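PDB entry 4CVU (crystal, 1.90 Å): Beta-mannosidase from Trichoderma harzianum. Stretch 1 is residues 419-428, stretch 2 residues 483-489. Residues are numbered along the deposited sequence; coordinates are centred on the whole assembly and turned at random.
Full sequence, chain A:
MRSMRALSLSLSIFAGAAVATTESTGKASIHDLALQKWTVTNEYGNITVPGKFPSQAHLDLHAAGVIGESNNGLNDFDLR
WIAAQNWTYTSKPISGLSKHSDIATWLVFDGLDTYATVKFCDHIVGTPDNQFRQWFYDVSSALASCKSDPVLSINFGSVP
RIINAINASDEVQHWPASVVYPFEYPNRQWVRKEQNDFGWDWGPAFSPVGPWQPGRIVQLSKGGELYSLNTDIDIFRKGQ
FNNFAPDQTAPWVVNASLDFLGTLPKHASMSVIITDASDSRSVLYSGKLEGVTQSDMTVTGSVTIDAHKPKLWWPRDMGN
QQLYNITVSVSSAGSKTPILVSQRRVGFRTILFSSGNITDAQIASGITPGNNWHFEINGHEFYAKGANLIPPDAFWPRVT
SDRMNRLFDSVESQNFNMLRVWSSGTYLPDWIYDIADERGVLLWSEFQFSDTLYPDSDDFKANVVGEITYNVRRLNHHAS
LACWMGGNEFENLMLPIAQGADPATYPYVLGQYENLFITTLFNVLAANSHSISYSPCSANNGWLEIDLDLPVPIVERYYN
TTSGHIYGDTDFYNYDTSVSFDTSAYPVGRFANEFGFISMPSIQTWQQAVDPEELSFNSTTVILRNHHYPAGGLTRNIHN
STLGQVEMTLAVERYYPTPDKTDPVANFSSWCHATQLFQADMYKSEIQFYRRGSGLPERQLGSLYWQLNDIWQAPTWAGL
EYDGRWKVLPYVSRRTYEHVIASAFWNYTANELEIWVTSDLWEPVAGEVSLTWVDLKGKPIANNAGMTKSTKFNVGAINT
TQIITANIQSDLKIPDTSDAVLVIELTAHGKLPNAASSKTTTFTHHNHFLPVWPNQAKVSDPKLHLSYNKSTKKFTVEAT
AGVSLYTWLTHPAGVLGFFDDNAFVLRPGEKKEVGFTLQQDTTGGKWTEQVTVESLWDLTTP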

# COMPACT_ATOMS: atom_id res chain seq x y z
N LEU A 419 -25.93 14.48 18.29
CA LEU A 419 -25.60 13.23 17.64
C LEU A 419 -26.53 12.14 18.15
O LEU A 419 -26.83 12.05 19.36
CB LEU A 419 -24.13 12.80 17.89
CG LEU A 419 -23.04 13.74 17.41
CD1 LEU A 419 -21.68 13.35 17.98
CD2 LEU A 419 -22.97 13.78 15.91
N ARG A 420 -26.95 11.27 17.24
CA ARG A 420 -27.55 10.02 17.63
C ARG A 420 -26.49 8.97 17.72
O ARG A 420 -25.88 8.64 16.71
CB ARG A 420 -28.60 9.56 16.62
CG ARG A 420 -28.96 8.11 16.81
CD ARG A 420 -30.29 7.82 16.14
NE ARG A 420 -30.64 6.41 16.20
CZ ARG A 420 -30.79 5.59 15.16
NH1 ARG A 420 -30.60 5.98 13.91
NH2 ARG A 420 -31.13 4.33 15.38
N VAL A 421 -26.28 8.44 18.92
CA VAL A 421 -25.32 7.38 19.17
C VAL A 421 -26.00 6.05 18.81
O VAL A 421 -26.68 5.43 19.62
CB VAL A 421 -24.77 7.39 20.61
CG1 VAL A 421 -23.63 6.39 20.75
CG2 VAL A 421 -24.28 8.75 20.98
N TRP A 422 -25.76 5.64 17.57
CA TRP A 422 -26.42 4.55 16.90
C TRP A 422 -26.18 3.19 17.55
O TRP A 422 -25.07 2.90 17.96
CB TRP A 422 -25.90 4.53 15.44
CG TRP A 422 -26.37 3.34 14.64
CD1 TRP A 422 -27.57 3.24 13.99
CD2 TRP A 422 -25.67 2.12 14.41
NE1 TRP A 422 -27.65 2.02 13.34
CE2 TRP A 422 -26.50 1.32 13.60
CE3 TRP A 422 -24.44 1.61 14.84
CZ2 TRP A 422 -26.13 0.02 13.20
CZ3 TRP A 422 -24.06 0.34 14.44
CH2 TRP A 422 -24.91 -0.44 13.63
N SER A 423 -27.22 2.37 17.64
CA SER A 423 -27.05 0.96 18.09
C SER A 423 -27.03 0.05 16.86
O SER A 423 -27.87 0.24 15.97
CB SER A 423 -28.17 0.56 19.07
OG SER A 423 -29.48 0.74 18.50
N SER A 424 -26.13 -0.93 16.77
CA SER A 424 -25.18 -1.31 17.80
C SER A 424 -23.79 -1.43 17.25
O SER A 424 -23.49 -2.28 16.40
CB SER A 424 -25.55 -2.64 18.49
OG SER A 424 -24.46 -3.19 19.26
N GLY A 425 -23.08 -0.37 17.60
CA GLY A 425 -21.75 -0.35 18.22
C GLY A 425 -21.93 -0.57 19.72
O GLY A 425 -22.21 -1.70 20.16
N THR A 426 -21.76 0.48 20.50
CA THR A 426 -21.63 0.27 21.93
C THR A 426 -22.06 1.41 22.84
O THR A 426 -22.26 2.52 22.35
CB THR A 426 -20.16 -0.06 22.22
OG1 THR A 426 -20.06 -0.74 23.48
CG2 THR A 426 -19.33 1.16 22.26
N TYR A 427 -22.11 1.13 24.16
CA TYR A 427 -22.26 2.18 25.18
C TYR A 427 -20.94 2.92 25.29
O TYR A 427 -19.92 2.32 25.57
CB TYR A 427 -22.69 1.63 26.58
CG TYR A 427 -23.90 0.74 26.52
CD1 TYR A 427 -25.18 1.28 26.48
CD2 TYR A 427 -23.76 -0.64 26.41
CE1 TYR A 427 -26.29 0.46 26.39
CE2 TYR A 427 -24.87 -1.47 26.34
CZ TYR A 427 -26.13 -0.91 26.29
OH TYR A 427 -27.20 -1.76 26.17
N LEU A 428 -20.97 4.24 25.07
CA LEU A 428 -19.75 5.01 25.05
C LEU A 428 -19.13 5.10 26.42
O LEU A 428 -19.82 5.21 27.46
CB LEU A 428 -19.96 6.44 24.50
CG LEU A 428 -20.53 6.57 23.08
CD1 LEU A 428 -20.61 8.03 22.71
CD2 LEU A 428 -19.70 5.81 22.05
N CYS A 483 -31.59 11.01 25.90
CA CYS A 483 -32.66 10.03 25.85
C CYS A 483 -32.03 8.64 25.76
O CYS A 483 -30.82 8.52 25.49
CB CYS A 483 -33.60 10.23 24.66
SG CYS A 483 -32.82 10.02 23.02
N TRP A 484 -32.84 7.62 26.03
CA TRP A 484 -32.48 6.25 25.77
C TRP A 484 -33.53 5.67 24.87
O TRP A 484 -34.73 5.81 25.12
CB TRP A 484 -32.44 5.41 27.05
CG TRP A 484 -31.22 5.59 27.83
CD1 TRP A 484 -31.12 6.20 29.03
CD2 TRP A 484 -29.89 5.15 27.48
NE1 TRP A 484 -29.82 6.15 29.47
CE2 TRP A 484 -29.04 5.54 28.53
CE3 TRP A 484 -29.34 4.49 26.36
CZ2 TRP A 484 -27.67 5.27 28.52
CZ3 TRP A 484 -27.98 4.21 26.36
CH2 TRP A 484 -27.15 4.62 27.42
N MET A 485 -33.09 5.00 23.81
CA MET A 485 -34.00 4.24 22.98
C MET A 485 -33.51 2.80 23.00
O MET A 485 -32.29 2.53 23.14
CB MET A 485 -34.12 4.86 21.57
CG MET A 485 -34.53 6.35 21.60
SD MET A 485 -35.65 6.85 20.26
CE MET A 485 -35.80 8.60 20.63
N GLY A 486 -34.48 1.90 22.96
CA GLY A 486 -34.25 0.46 23.22
C GLY A 486 -33.43 -0.24 22.15
O GLY A 486 -32.76 -1.26 22.42
N GLY A 487 -33.45 0.31 20.94
CA GLY A 487 -32.70 -0.31 19.85
C GLY A 487 -33.09 0.17 18.47
O GLY A 487 -34.09 0.89 18.29
N ASN A 488 -32.31 -0.24 17.50
CA ASN A 488 -32.42 0.28 16.16
C ASN A 488 -33.34 -0.55 15.28
O ASN A 488 -33.18 -1.73 15.16
CB ASN A 488 -31.00 0.44 15.59
CG ASN A 488 -30.99 0.71 14.11
OD1 ASN A 488 -31.46 1.74 13.66
ND2 ASN A 488 -30.48 -0.23 13.33
N GLU A 489 -34.29 0.12 14.64
CA GLU A 489 -35.17 -0.44 13.59
C GLU A 489 -36.09 -1.64 13.91
O GLU A 489 -36.11 -2.61 13.16
CB GLU A 489 -34.36 -0.74 12.33
CG GLU A 489 -34.47 0.37 11.28
CD GLU A 489 -33.17 0.66 10.57
OE1 GLU A 489 -32.28 -0.24 10.56
OE2 GLU A 489 -33.05 1.79 10.00

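This is a small, largely polar contact between two buried strand ends and the loops that follow them, centred on Asn488 and fastened by one hydrogen bond between side chains. The two stretches together bury 240 Å² against each other. Asn488 gives the largest share, and Ser423 the next.

The backbones begin well apart and draw closer toward the loops. The CA atoms of Arg420 and Cys483 are 9.7 Å apart, whereas those of Ser423 and Asn488 are 5.7 Å apart. Within the strands the main chains are therefore too distant to pair, and no strand residue touches the other strand. Arg420 and Trp484 instead reach loop residues. At Ser423 and Asn488 short side chains suffice.

The hydrogen bond runs from Arg420 NH2 to Asn488 OD1, at 3.1 Å with an N-H...O angle of 155°. The CA-to-CB bond of Arg420 points sideways to the second stretch, but its end comes nearer. Its first three chi angles are all t, so the chain is extended and carries the guanidinium across. Asn488 OD1 lies at the edge of that group, near its plane, where the N-H bonds point. Arginine suits this place because it combines reach with several donors; NE, NH1 and NH2 also have hydrogen bonds elsewhere in the structure.

Asn488 points toward the first stretch, with chi1 t and chi2 at 65°. Its amide offers an acceptor and a donor on one short side chain. While OD1 receives the arginine, ND2 makes a weak hydrogen bond to Glu489 OE1 at 3.3 Å. ND2 also lies 3.6 Å from Trp422 NE1, oblique to the indole ring. Both of these atoms are nitrogens that carry hydrogen, so this is a packing contact. Trp422 has chi1 t, and its end comes nearer to the second stretch than its sideways CA-to-CB bond suggests.

Ser423 points toward the second stretch with its chi1 in the p well. Its OG lies 3.3 Å from Asn488 CB and 3.6 Å from Gly487 CA. Asn488 N is also close to Ser423 OG, at 3.2 Å, but the angle is poor and the pair is not a hydrogen bond. The hydroxyl is satisfied elsewhere in the structure. A small residue fits here, where the backbones come close.

Gly487 has phi/psi of 164/171. At these angles a CB would be jammed against the carbonyl O of Gly486, which by itself calls for glycine. Ser423 is not needed to explain it: an ideal CB would stand 4.5 Å from Ser423 OG.

A separate apolar touch joins Tyr427 to Trp484. Tyr427 CD1 and Trp484 CH2 are 4.0 Å apart. The indole atom sits at the edge of the tyrosine ring, near its plane, so the rings do not stack face to face. Both residues have chi1 m, and both send their ends nearer from sideways CA-to-CB bonds. The CA atoms of Tyr427 and Trp484 are 11.0 Å apart, and the two aromatic side chains together cover that distance. Tyr427 OH is hydrogen-bonded elsewhere in the structure.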